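DNA gyrase, B subunit, truncated (Myxococcus xanthus, PDB 3CWV) probably couples ATP hydrolysis to the breakage, passage and rejoining of double-stranded DNA, as the B subunit of a type II topoisomerase. Local coordinates at residues L181-P186 with W203-G208; V228-T233 with K334-L339; G236-C241 with A305-R310; L254-A259 with T301-V306; H265-K270 with P326-A331. One frame throughout, in Å; residues are numbered along the deposited sequence.

Contacts 3 and 4 are the buried ones: they share strand 300-307, which pairs antiparallel with 237-245 and parallel with 252-257, and backbone hydrogen bonds carry both. Contact 2 lies near the surface, where helix 328-345 rests on the outermost strand 228-234 through aromatic and aliphatic side chains. The same helix begins in contact 5, a partly buried meeting with helix 267-284 that combines alkyl packing with a loose charge pair. Contact 1 joins the end of helix 171-184 to the turn after strand 199-204 of the other sheet and is bridged by a water; P186 touches Q240 of contact 3, and L184 touches F256 and A259 of contact 4, so it borders the five-stranded sheet.

Contact 1 of 5, residues L181-P186 with W203-G208; sequences LAALAP and WHLPGG
L205 O is met by G208 N and by P186 CA at the turn that follows strand 199-204, an outermost strand of the eight-stranded mixed sheet expected of a GyrB-type ATPase domain. G208 N donates a 2.8 Å hydrogen bond to L205 O, closing a type I beta turn from L205 to G208. From the loop after helix 171-184, P186 CA adds a CA-H...O contact to L205 O at 3.5 Å. The proline ring also lies against the turn, with P186 CB 3.6 Å from P206 O. At G208 phi is 66°, which by itself favours glycine, and a beta carbon there would fall a tight 3.3 Å from P186 CG.

A water spans the two backbones: it accepts from L205 N at 2.8 Å and appears to donate to A182 O at 2.6 Å. Since the segments share no direct hydrogen bond, this bridge is their conventional polar link. Beside it, L205 sets its two methyl groups on successive alanines of the helix, CD1 on A182 and CD2 on A183; W212 of helix 208-217 also packs on A183. W203 has CG anti to its carbonyl carbon (chi1 -66°), and its indole leads off toward S175, C178 and N179. What it leaves at the contact is its CB, 3.5 Å from A182 CB.

Contact 2 of 5, residues V228-T233 with K334-L339; sequences VVFDFT and KQLQPL
F232 and Q335 make the more centred of two CH-pi contacts between strand 228-234 and helix 328-345. The phenylalanine leaves the strand with CG in the crowded position between backbone N and carbonyl carbon (chi1 66°), and one face of its ring is met by Q335 CG. That carbon stands 3.6 Å from the centroid of the F232 ring and 9° off the ring normal, so it lies over the middle of the face. Beyond CG the glutamine chain bends, and its amide plane ends 16° from the ring plane, with Q335 NE2 4.0 Å from F232 CB. The second CH-pi contact is offset: L336 CD2 lies 3.8 Å from the centroid of the F230 ring, over the face but toward the rim, with F230 CG the nearest ring atom, 3.6 Å away.

Apolar packing joins these two contacts. L336 CD2 is also 3.6 Å from F232 CE2, so a single methyl group touches both phenylalanines. One helical turn on, L339 CB approaches F230 CE1 at 3.8 Å. An alanine in place of F232 would probably leave the Q335 methylene without the aromatic face beneath it and open a gap beside L336 CD2.

The axes of segments 228-233 and 334-339 approach to 10.7 Å and run roughly antiparallel, a helix-on-sheet layer within the region related to the S5 fold. F340 of the same helix meets F230 edge-to-face, while I332 touches F232. L336 also packs on V272 and A275 of helix 267-284, and V239 of the neighbouring strand packs on F232.

Contact 3 of 5, residues G236-C241 with A305-R310; sequences GLRVQC and AVSGPR
Q240 and A305 form the straighter end of an antiparallel ladder, and R238 and S307 its more bent end. In these two hydrogen-bonded pairs R238 N to S307 O, S307 N to R238 O, Q240 N to A305 O and A305 N to Q240 O all measure 2.9 Å. The N-H...O angle falls from 170° for the Q240 donor to 144° for the R238 donor. Packing is close between the pairs: V306 CA makes a CA-H...O contact of 3.2 Å with R238 O, and on the face of V239 and V306 the two CG2 methyls lie 4.0 Å apart.

The other face, with R238, Q240, A305 and S307, is more polar and holds an ordered water. This water lies 2.6 Å from Q240 OE1 and appears to donate to it and to R238 O. It also bonds S307 OG at 3.0 Å, a hydroxyl that sits between its own backbone N and carbonyl carbon (chi1 71°). Q240 NE2 stands 3.3 Å above the centre of the R238 guanidinium, whose NH2 forms a salt bridge with D231.

Past S307 the ladder gives way to looser contacts, L237 CD2 to G308 CA at 3.9 Å and, at an exposed residue, G236 O to P309 CD at 4.0 Å. With strands 237-245 and 300-307 inside a five-stranded mixed sheet, this is the inner antiparallel pairing of the S5-like transducer domain of GyrB.

Contact 4 of 5, residues L254-A259 with T301-V306; sequences LSFANA and TAIVAV
L254 begins a parallel ladder with strand 300-307: its N donates to A302 O at 2.9 Å, and its O accepts from V304 N. Its methyl CD2 lies on I303 CG1. S255 presents CA to V304 O in a CA-H...O contact of 3.1 Å, while its OG bonds H265 and T262 elsewhere. F256 continues the ladder, its N donating to V304 O and its O receiving V306 N at 3.0 Å, a donor tilted 34° from the carbonyl plane. F256 CG is anti to the carbonyl carbon (chi1 -60°); the ring presents its edge to I303 CG2, 4.0 Å from F256 CE2. A257 CB packs on V306 CG1 at 3.9 Å.

At N258 the strand has ended, yet its N still donates to V306 O at 2.8 Å, and N258 OD1 accepts from G308 N. A water accepts from A259 N and donates to V306 O at 2.9 Å, giving that carbonyl two donors.

Between the strands the chain passes through helix 267-284, which lies on the face of S255, V304 and V306. The crossover is left-handed, the beta-alpha-beta connection characteristic of the ribosomal S5 domain 2-like fold.

Contact 5 of 5, residues H265-K270 with P326-A331; sequences HGAHVK and PGLEEA
A267 and E329 bring the first turns of helices 267-284 and 328-345 together, and small alkyl contacts form one part of the joint. A267 CB is 4.1 Å from E329 CB and 4.3 Å from L328 CB. L328 CD2 reaches H268 CB at 4.1 Å, with L323 packing on both residues. Backbone polarity enters through a CA-H...O contact of 3.5 Å from E329 CA to A267 O.

E329 has CG anti to its backbone N (chi1 170°), and its side chain, extended beyond CG, crosses that of K270 obliquely. The carboxylate makes van der Waals contacts with the lysine's aliphatic chain, E329 OE1 to K270 CB at 3.7 Å and OE2 equally close to CE. Charge acts from farther off, K270 NZ to E329 OE2 being 4.5 Å, beyond a salt bridge. An alanine in place of E329 would probably leave K270 without this nearby opposite charge and uncover its aliphatic chain.

Each helix starts from a glycine N-cap, G266 and G327, whose backbone angles would press a beta carbon against the preceding carbonyl O. The chemistry implies that the helix starts meet through ordinary alkyl contacts, while the K270-E329 attraction is likely to be modest and screened at the exposed K270.

Contact 1 of 5, residues L181-P186 with W203-G208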
# COMPACT_ATOMS: atom_id res chain seq x y z
N LEU A 181 -3.66 3.84 -0.39
CA LEU A 181 -3.33 3.07 -1.58
C LEU A 181 -3.37 3.94 -2.87
O LEU A 181 -2.47 3.86 -3.71
CB LEU A 181 -4.27 1.87 -1.70
CG LEU A 181 -4.27 1.07 -3.01
CD1 LEU A 181 -2.92 0.40 -3.23
CD2 LEU A 181 -5.40 0.04 -3.05
N ALA A 182 -4.41 4.78 -3.01
CA ALA A 182 -4.44 5.76 -4.11
C ALA A 182 -3.23 6.70 -4.13
O ALA A 182 -2.70 7.02 -5.20
CB ALA A 182 -5.76 6.57 -4.08
N ALA A 183 -2.80 7.14 -2.95
CA ALA A 183 -1.60 7.99 -2.82
C ALA A 183 -0.30 7.25 -3.15
O ALA A 183 0.62 7.82 -3.74
CB ALA A 183 -1.51 8.57 -1.40
N LEU A 184 -0.23 5.98 -2.74
CA LEU A 184 1.04 5.24 -2.85
C LEU A 184 1.24 4.71 -4.27
O LEU A 184 2.35 4.40 -4.67
CB LEU A 184 1.08 4.09 -1.85
CG LEU A 184 1.22 4.62 -0.43
CD1 LEU A 184 0.88 3.57 0.60
CD2 LEU A 184 2.62 5.17 -0.19
N ALA A 185 0.14 4.59 -5.01
CA ALA A 185 0.17 4.12 -6.38
C ALA A 185 -0.49 5.21 -7.26
O ALA A 185 -1.62 5.09 -7.70
CB ALA A 185 -0.53 2.76 -6.48
N PRO A 186 0.23 6.33 -7.45
CA PRO A 186 -0.37 7.52 -8.06
C PRO A 186 -0.98 7.23 -9.40
O PRO A 186 -0.34 6.60 -10.24
CB PRO A 186 0.81 8.50 -8.22
CG PRO A 186 2.01 7.85 -7.69
CD PRO A 186 1.64 6.52 -7.07
N TRP A 203 -11.07 7.59 -4.86
CA TRP A 203 -9.83 8.36 -4.77
C TRP A 203 -9.03 8.17 -6.06
O TRP A 203 -8.91 7.07 -6.55
CB TRP A 203 -8.97 7.90 -3.59
CG TRP A 203 -9.61 8.18 -2.28
CD1 TRP A 203 -9.53 9.34 -1.57
CD2 TRP A 203 -10.42 7.28 -1.51
NE1 TRP A 203 -10.24 9.23 -0.40
CE2 TRP A 203 -10.80 7.98 -0.33
CE3 TRP A 203 -10.89 5.98 -1.71
CZ2 TRP A 203 -11.61 7.40 0.64
CZ3 TRP A 203 -11.69 5.40 -0.75
CH2 TRP A 203 -12.05 6.12 0.42
N HIS A 204 -8.51 9.27 -6.58
CA HIS A 204 -7.60 9.22 -7.71
C HIS A 204 -6.63 10.37 -7.44
O HIS A 204 -7.01 11.55 -7.45
CB HIS A 204 -8.36 9.34 -9.04
CG HIS A 204 -7.46 9.40 -10.23
ND1 HIS A 204 -7.45 10.48 -11.10
CD2 HIS A 204 -6.51 8.55 -10.68
CE1 HIS A 204 -6.54 10.28 -12.03
NE2 HIS A 204 -5.96 9.11 -11.81
N LEU A 205 -5.40 10.01 -7.05
CA LEU A 205 -4.41 11.00 -6.64
C LEU A 205 -3.22 10.96 -7.62
O LEU A 205 -2.17 10.40 -7.30
CB LEU A 205 -3.97 10.77 -5.18
CG LEU A 205 -4.90 11.28 -4.05
CD1 LEU A 205 -6.20 10.48 -3.98
CD2 LEU A 205 -4.21 11.27 -2.67
N PRO A 206 -3.38 11.55 -8.82
CA PRO A 206 -2.27 11.46 -9.78
C PRO A 206 -1.00 12.14 -9.26
O PRO A 206 0.10 11.77 -9.66
CB PRO A 206 -2.81 12.16 -11.04
CG PRO A 206 -4.00 12.98 -10.59
CD PRO A 206 -4.53 12.33 -9.33
N GLY A 207 -1.14 13.07 -8.33
CA GLY A 207 0.03 13.68 -7.70
C GLY A 207 0.62 12.86 -6.57
O GLY A 207 1.57 13.30 -5.94
N GLY A 208 0.07 11.69 -6.27
CA GLY A 208 0.73 10.79 -5.32
C GLY A 208 0.83 11.26 -3.88
O GLY A 208 -0.11 11.84 -3.32
O HOH W 1 -4.11 7.51 -7.35

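Contact 2 of 5, residues V228-T233 with K334-L339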
# COMPACT_ATOMS: atom_id res chain seq x y z
N VAL A 228 7.16 20.12 -1.39
CA VAL A 228 8.40 19.73 -2.06
C VAL A 228 8.30 18.25 -2.42
O VAL A 228 7.96 17.44 -1.56
CB VAL A 228 9.63 19.94 -1.17
CG1 VAL A 228 10.90 19.50 -1.90
CG2 VAL A 228 9.74 21.40 -0.75
N VAL A 229 8.59 17.88 -3.66
CA VAL A 229 8.37 16.50 -4.11
C VAL A 229 9.57 15.95 -4.86
O VAL A 229 10.28 16.68 -5.55
CB VAL A 229 7.11 16.37 -5.02
CG1 VAL A 229 5.91 16.98 -4.34
CG2 VAL A 229 7.32 17.05 -6.36
N PHE A 230 9.78 14.64 -4.73
CA PHE A 230 10.78 13.91 -5.51
C PHE A 230 10.19 12.58 -5.94
O PHE A 230 9.33 12.02 -5.24
CB PHE A 230 12.05 13.67 -4.70
CG PHE A 230 12.70 14.93 -4.22
CD1 PHE A 230 13.40 15.74 -5.10
CD2 PHE A 230 12.63 15.29 -2.88
CE1 PHE A 230 14.00 16.91 -4.67
CE2 PHE A 230 13.24 16.46 -2.44
CZ PHE A 230 13.92 17.26 -3.34
N ASP A 231 10.58 12.10 -7.11
CA ASP A 231 10.16 10.80 -7.58
C ASP A 231 11.28 10.33 -8.48
O ASP A 231 11.50 10.93 -9.53
CB ASP A 231 8.86 10.92 -8.40
CG ASP A 231 8.37 9.58 -8.95
OD1 ASP A 231 8.95 8.49 -8.64
OD2 ASP A 231 7.38 9.61 -9.72
N PHE A 232 11.99 9.29 -8.07
CA PHE A 232 13.08 8.76 -8.90
C PHE A 232 13.28 7.27 -8.66
O PHE A 232 12.72 6.71 -7.73
CB PHE A 232 14.38 9.53 -8.65
CG PHE A 232 14.95 9.34 -7.26
CD1 PHE A 232 16.01 8.46 -7.04
CD2 PHE A 232 14.44 10.04 -6.18
CE1 PHE A 232 16.52 8.28 -5.77
CE2 PHE A 232 14.96 9.87 -4.92
CZ PHE A 232 16.00 8.99 -4.72
N THR A 233 14.09 6.64 -9.51
CA THR A 233 14.35 5.21 -9.43
C THR A 233 15.85 4.96 -9.28
O THR A 233 16.68 5.61 -9.94
CB THR A 233 13.75 4.47 -10.63
OG1 THR A 233 12.33 4.65 -10.63
CG2 THR A 233 14.04 2.97 -10.59
N LYS A 334 22.70 11.08 -2.12
CA LYS A 334 23.42 11.61 -3.27
C LYS A 334 22.50 12.19 -4.33
O LYS A 334 22.82 13.23 -4.93
CB LYS A 334 24.32 10.55 -3.91
CG LYS A 334 25.59 10.30 -3.13
CD LYS A 334 26.29 9.01 -3.55
CE LYS A 334 27.44 8.70 -2.60
NZ LYS A 334 28.27 7.60 -3.14
N GLN A 335 21.38 11.53 -4.58
CA GLN A 335 20.39 12.04 -5.52
C GLN A 335 19.76 13.34 -5.01
O GLN A 335 19.57 14.29 -5.78
CB GLN A 335 19.28 11.01 -5.76
CG GLN A 335 18.21 11.44 -6.77
CD GLN A 335 18.63 11.20 -8.20
OE1 GLN A 335 19.69 10.62 -8.46
NE2 GLN A 335 17.79 11.62 -9.14
N LEU A 336 19.40 13.38 -3.74
CA LEU A 336 18.53 14.45 -3.27
C LEU A 336 19.25 15.68 -2.73
O LEU A 336 18.72 16.79 -2.79
CB LEU A 336 17.55 13.95 -2.22
CG LEU A 336 16.58 12.86 -2.67
CD1 LEU A 336 15.58 12.66 -1.56
CD2 LEU A 336 15.87 13.27 -3.97
N GLN A 337 20.45 15.48 -2.17
CA GLN A 337 21.15 16.61 -1.54
C GLN A 337 21.38 17.81 -2.48
O GLN A 337 21.07 18.93 -2.09
CB GLN A 337 22.44 16.19 -0.85
CG GLN A 337 23.00 17.26 0.07
CD GLN A 337 23.98 16.72 1.07
OE1 GLN A 337 23.62 15.93 1.94
NE2 GLN A 337 25.23 17.15 0.96
N PRO A 338 21.89 17.59 -3.71
CA PRO A 338 22.05 18.71 -4.65
C PRO A 338 20.73 19.30 -5.16
O PRO A 338 20.66 20.50 -5.45
CB PRO A 338 22.85 18.11 -5.81
CG PRO A 338 22.78 16.64 -5.66
CD PRO A 338 22.41 16.32 -4.25
N LEU A 339 19.70 18.46 -5.28
CA LEU A 339 18.36 18.93 -5.64
C LEU A 339 17.75 19.81 -4.57
O LEU A 339 17.11 20.80 -4.89
CB LEU A 339 17.43 17.76 -5.95
CG LEU A 339 17.75 16.87 -7.16
CD1 LEU A 339 16.72 15.74 -7.29
CD2 LEU A 339 17.83 17.65 -8.46

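Contact 3 of 5, residues G236-C241 with A305-R310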
# COMPACT_ATOMS: atom_id res chain seq x y z
N GLY A 236 16.31 -0.19 -9.71
CA GLY A 236 15.02 -0.88 -9.81
C GLY A 236 13.99 -0.50 -8.74
O GLY A 236 12.87 -1.02 -8.75
N LEU A 237 14.38 0.42 -7.86
CA LEU A 237 13.59 0.83 -6.69
C LEU A 237 13.09 2.24 -6.90
O LEU A 237 13.89 3.15 -7.13
CB LEU A 237 14.47 0.82 -5.43
CG LEU A 237 15.02 -0.52 -4.93
CD1 LEU A 237 15.62 -0.35 -3.57
CD2 LEU A 237 13.93 -1.57 -4.89
N ARG A 238 11.78 2.45 -6.78
CA ARG A 238 11.21 3.79 -6.89
C ARG A 238 11.11 4.47 -5.54
O ARG A 238 10.62 3.90 -4.57
CB ARG A 238 9.85 3.75 -7.57
CG ARG A 238 9.23 5.12 -7.74
CD ARG A 238 7.79 5.00 -8.25
NE ARG A 238 7.25 6.26 -8.74
CZ ARG A 238 6.01 6.42 -9.20
NH1 ARG A 238 5.17 5.39 -9.23
NH2 ARG A 238 5.61 7.61 -9.62
N VAL A 239 11.58 5.71 -5.48
CA VAL A 239 11.52 6.46 -4.24
C VAL A 239 10.66 7.68 -4.52
O VAL A 239 10.91 8.39 -5.48
CB VAL A 239 12.92 6.89 -3.80
CG1 VAL A 239 12.86 7.78 -2.55
CG2 VAL A 239 13.80 5.65 -3.55
N GLN A 240 9.60 7.85 -3.73
CA GLN A 240 8.69 8.98 -3.86
C GLN A 240 8.64 9.67 -2.52
O GLN A 240 8.55 9.02 -1.48
CB GLN A 240 7.28 8.51 -4.23
CG GLN A 240 7.18 7.73 -5.53
CD GLN A 240 5.85 7.03 -5.67
OE1 GLN A 240 5.66 5.90 -5.19
NE2 GLN A 240 4.91 7.69 -6.34
N CYS A 241 8.72 10.99 -2.53
CA CYS A 241 8.85 11.73 -1.31
C CYS A 241 8.06 13.05 -1.43
O CYS A 241 7.99 13.65 -2.50
CB CYS A 241 10.34 11.99 -1.07
SG CYS A 241 10.66 13.00 0.32
N ALA A 305 8.16 7.00 0.53
CA ALA A 305 7.68 5.68 0.13
C ALA A 305 8.67 5.08 -0.86
O ALA A 305 8.99 5.70 -1.87
CB ALA A 305 6.29 5.77 -0.54
N VAL A 306 9.17 3.88 -0.55
CA VAL A 306 10.02 3.17 -1.51
C VAL A 306 9.25 1.97 -2.00
O VAL A 306 8.42 1.43 -1.29
CB VAL A 306 11.42 2.81 -0.91
CG1 VAL A 306 11.28 1.87 0.29
CG2 VAL A 306 12.37 2.23 -1.99
N SER A 307 9.45 1.57 -3.25
CA SER A 307 8.74 0.41 -3.73
C SER A 307 9.67 -0.33 -4.69
O SER A 307 10.60 0.28 -5.22
CB SER A 307 7.44 0.85 -4.42
OG SER A 307 7.69 1.49 -5.67
N GLY A 308 9.42 -1.62 -4.90
CA GLY A 308 10.26 -2.42 -5.80
C GLY A 308 9.87 -3.89 -5.66
O GLY A 308 8.94 -4.23 -4.92
N PRO A 309 10.61 -4.79 -6.34
CA PRO A 309 10.32 -6.22 -6.22
C PRO A 309 10.29 -6.62 -4.73
O PRO A 309 11.15 -6.17 -3.96
CB PRO A 309 11.50 -6.88 -6.94
CG PRO A 309 11.92 -5.84 -7.98
CD PRO A 309 11.76 -4.52 -7.24
N ARG A 310 9.30 -7.43 -4.32
CA ARG A 310 9.15 -7.83 -2.89
C ARG A 310 10.43 -8.42 -2.31
O ARG A 310 10.76 -8.20 -1.11
CB ARG A 310 8.02 -8.88 -2.70
CG ARG A 310 6.57 -8.40 -2.88
CD ARG A 310 5.59 -9.44 -2.30
NE ARG A 310 4.16 -9.09 -2.45
CZ ARG A 310 3.41 -9.41 -3.50
NH1 ARG A 310 3.94 -10.05 -4.53
NH2 ARG A 310 2.11 -9.10 -3.55
O HOH W 2 7.53 4.20 -4.42

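Contact 4 of 5, residues L254-A259 with T301-V306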
# COMPACT_ATOMS: atom_id res chain seq x y z
N LEU A 254 5.66 9.86 7.80
CA LEU A 254 5.07 8.58 7.40
C LEU A 254 5.99 7.94 6.37
O LEU A 254 6.33 8.57 5.37
CB LEU A 254 3.73 8.82 6.71
CG LEU A 254 2.40 8.97 7.46
CD1 LEU A 254 2.51 9.23 8.96
CD2 LEU A 254 1.47 9.98 6.75
N SER A 255 6.41 6.69 6.60
CA SER A 255 7.28 6.03 5.62
C SER A 255 6.71 4.67 5.28
O SER A 255 6.04 4.05 6.11
CB SER A 255 8.71 5.92 6.12
OG SER A 255 8.76 5.28 7.37
N PHE A 256 6.97 4.22 4.04
CA PHE A 256 6.39 2.99 3.52
C PHE A 256 7.42 2.24 2.70
O PHE A 256 8.28 2.86 2.10
CB PHE A 256 5.20 3.30 2.59
CG PHE A 256 4.09 4.05 3.26
CD1 PHE A 256 3.00 3.37 3.79
CD2 PHE A 256 4.15 5.44 3.39
CE1 PHE A 256 1.97 4.07 4.42
CE2 PHE A 256 3.16 6.14 4.04
CZ PHE A 256 2.05 5.46 4.54
N ALA A 257 7.32 0.91 2.67
CA ALA A 257 8.06 0.11 1.69
C ALA A 257 7.02 -0.79 1.07
O ALA A 257 6.30 -1.51 1.79
CB ALA A 257 9.14 -0.69 2.36
N ASN A 258 6.89 -0.71 -0.25
CA ASN A 258 5.74 -1.32 -0.92
C ASN A 258 4.40 -1.08 -0.21
O ASN A 258 3.61 -2.04 0.02
CB ASN A 258 5.95 -2.81 -1.20
CG ASN A 258 6.90 -3.06 -2.36
OD1 ASN A 258 7.34 -2.12 -3.01
ND2 ASN A 258 7.22 -4.31 -2.62
N ALA A 259 4.15 0.17 0.13
CA ALA A 259 2.82 0.58 0.62
C ALA A 259 2.42 -0.05 1.95
O ALA A 259 1.27 0.06 2.36
CB ALA A 259 1.71 0.33 -0.46
N THR A 301 5.18 17.98 7.71
CA THR A 301 4.52 16.74 7.35
C THR A 301 5.34 16.18 6.18
O THR A 301 5.42 16.81 5.12
CB THR A 301 3.03 16.94 6.97
OG1 THR A 301 2.31 17.50 8.08
CG2 THR A 301 2.36 15.61 6.56
N ALA A 302 5.97 15.02 6.39
CA ALA A 302 6.82 14.40 5.37
C ALA A 302 6.39 12.95 5.14
O ALA A 302 6.01 12.23 6.08
CB ALA A 302 8.30 14.47 5.79
N ILE A 303 6.41 12.54 3.88
CA ILE A 303 6.06 11.17 3.51
C ILE A 303 7.16 10.64 2.60
O ILE A 303 7.56 11.32 1.64
CB ILE A 303 4.70 11.12 2.75
CG1 ILE A 303 3.59 11.82 3.56
CG2 ILE A 303 4.32 9.66 2.44
CD1 ILE A 303 2.34 12.08 2.76
N VAL A 304 7.66 9.44 2.90
CA VAL A 304 8.72 8.80 2.13
C VAL A 304 8.32 7.34 1.81
O VAL A 304 8.15 6.55 2.72
CB VAL A 304 10.06 8.79 2.92
CG1 VAL A 304 11.13 8.06 2.10
CG2 VAL A 304 10.52 10.23 3.32
N ALA A 305 8.16 7.00 0.53
CA ALA A 305 7.68 5.68 0.13
C ALA A 305 8.67 5.08 -0.86
O ALA A 305 8.99 5.70 -1.87
CB ALA A 305 6.29 5.77 -0.54
N VAL A 306 9.17 3.88 -0.55
CA VAL A 306 10.02 3.17 -1.51
C VAL A 306 9.25 1.97 -2.00
O VAL A 306 8.42 1.43 -1.29
CB VAL A 306 11.42 2.81 -0.91
CG1 VAL A 306 11.28 1.87 0.29
CG2 VAL A 306 12.37 2.23 -1.99
O HOH W 3 5.68 2.33 -0.91

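Contact 5 of 5, residues H265-K270 with P326-A331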
# COMPACT_ATOMS: atom_id res chain seq x y z
N HIS A 265 10.96 3.59 10.32
CA HIS A 265 11.67 4.28 9.25
C HIS A 265 12.82 3.43 8.71
O HIS A 265 12.58 2.30 8.31
CB HIS A 265 12.06 5.71 9.68
CG HIS A 265 10.89 6.49 10.19
ND1 HIS A 265 9.74 6.67 9.45
CD2 HIS A 265 10.66 7.09 11.39
CE1 HIS A 265 8.86 7.35 10.17
NE2 HIS A 265 9.39 7.62 11.34
N GLY A 266 14.04 3.94 8.68
CA GLY A 266 15.13 3.20 8.08
C GLY A 266 15.80 3.92 6.93
O GLY A 266 15.74 5.15 6.84
N ALA A 267 16.40 3.15 6.04
CA ALA A 267 17.33 3.68 5.05
C ALA A 267 16.70 4.67 4.06
O ALA A 267 17.35 5.62 3.64
CB ALA A 267 18.00 2.53 4.30
N HIS A 268 15.44 4.42 3.68
CA HIS A 268 14.73 5.31 2.76
C HIS A 268 14.55 6.70 3.40
O HIS A 268 14.86 7.73 2.78
CB HIS A 268 13.37 4.70 2.31
CG HIS A 268 12.51 4.21 3.44
ND1 HIS A 268 11.13 4.11 3.34
CD2 HIS A 268 12.83 3.76 4.68
CE1 HIS A 268 10.64 3.62 4.47
NE2 HIS A 268 11.65 3.40 5.30
N VAL A 269 14.13 6.71 4.66
CA VAL A 269 13.92 7.95 5.38
C VAL A 269 15.25 8.65 5.68
O VAL A 269 15.39 9.86 5.44
CB VAL A 269 13.13 7.67 6.66
CG1 VAL A 269 13.15 8.86 7.64
CG2 VAL A 269 11.69 7.24 6.31
N LYS A 270 16.24 7.90 6.20
CA LYS A 270 17.53 8.50 6.51
C LYS A 270 18.21 9.12 5.30
O LYS A 270 18.86 10.15 5.42
CB LYS A 270 18.46 7.49 7.20
CG LYS A 270 18.31 7.49 8.72
CD LYS A 270 19.34 8.38 9.41
CE LYS A 270 20.75 7.79 9.27
NZ LYS A 270 21.69 8.21 10.36
N PRO A 326 21.02 -2.27 1.65
CA PRO A 326 22.40 -1.77 1.57
C PRO A 326 22.52 -0.80 0.42
O PRO A 326 22.01 -1.10 -0.66
CB PRO A 326 23.21 -3.03 1.27
CG PRO A 326 22.34 -4.17 1.79
CD PRO A 326 20.95 -3.75 1.54
N GLY A 327 23.17 0.35 0.63
CA GLY A 327 23.41 1.32 -0.45
C GLY A 327 22.26 2.31 -0.66
O GLY A 327 22.48 3.39 -1.22
N LEU A 328 21.05 1.95 -0.22
CA LEU A 328 19.87 2.79 -0.47
C LEU A 328 19.98 4.19 0.16
O LEU A 328 19.68 5.19 -0.48
CB LEU A 328 18.55 2.13 0.03
CG LEU A 328 17.28 2.97 -0.23
CD1 LEU A 328 17.13 3.24 -1.72
CD2 LEU A 328 16.00 2.30 0.30
N GLU A 329 20.38 4.26 1.42
CA GLU A 329 20.47 5.54 2.09
C GLU A 329 21.41 6.51 1.38
O GLU A 329 21.10 7.70 1.20
CB GLU A 329 20.93 5.35 3.53
CG GLU A 329 21.26 6.68 4.20
CD GLU A 329 21.82 6.52 5.61
OE1 GLU A 329 21.50 5.52 6.28
OE2 GLU A 329 22.56 7.42 6.03
N GLU A 330 22.59 6.02 1.00
CA GLU A 330 23.56 6.87 0.31
C GLU A 330 23.12 7.22 -1.10
O GLU A 330 23.35 8.33 -1.54
CB GLU A 330 24.95 6.25 0.30
CG GLU A 330 25.85 6.82 1.38
CD GLU A 330 25.95 8.34 1.30
OE1 GLU A 330 25.63 9.00 2.30
OE2 GLU A 330 26.33 8.86 0.23
N ALA A 331 22.50 6.27 -1.80
CA ALA A 331 21.94 6.53 -3.14
C ALA A 331 20.91 7.64 -3.15
O ALA A 331 20.90 8.47 -4.07
CB ALA A 331 21.34 5.28 -3.72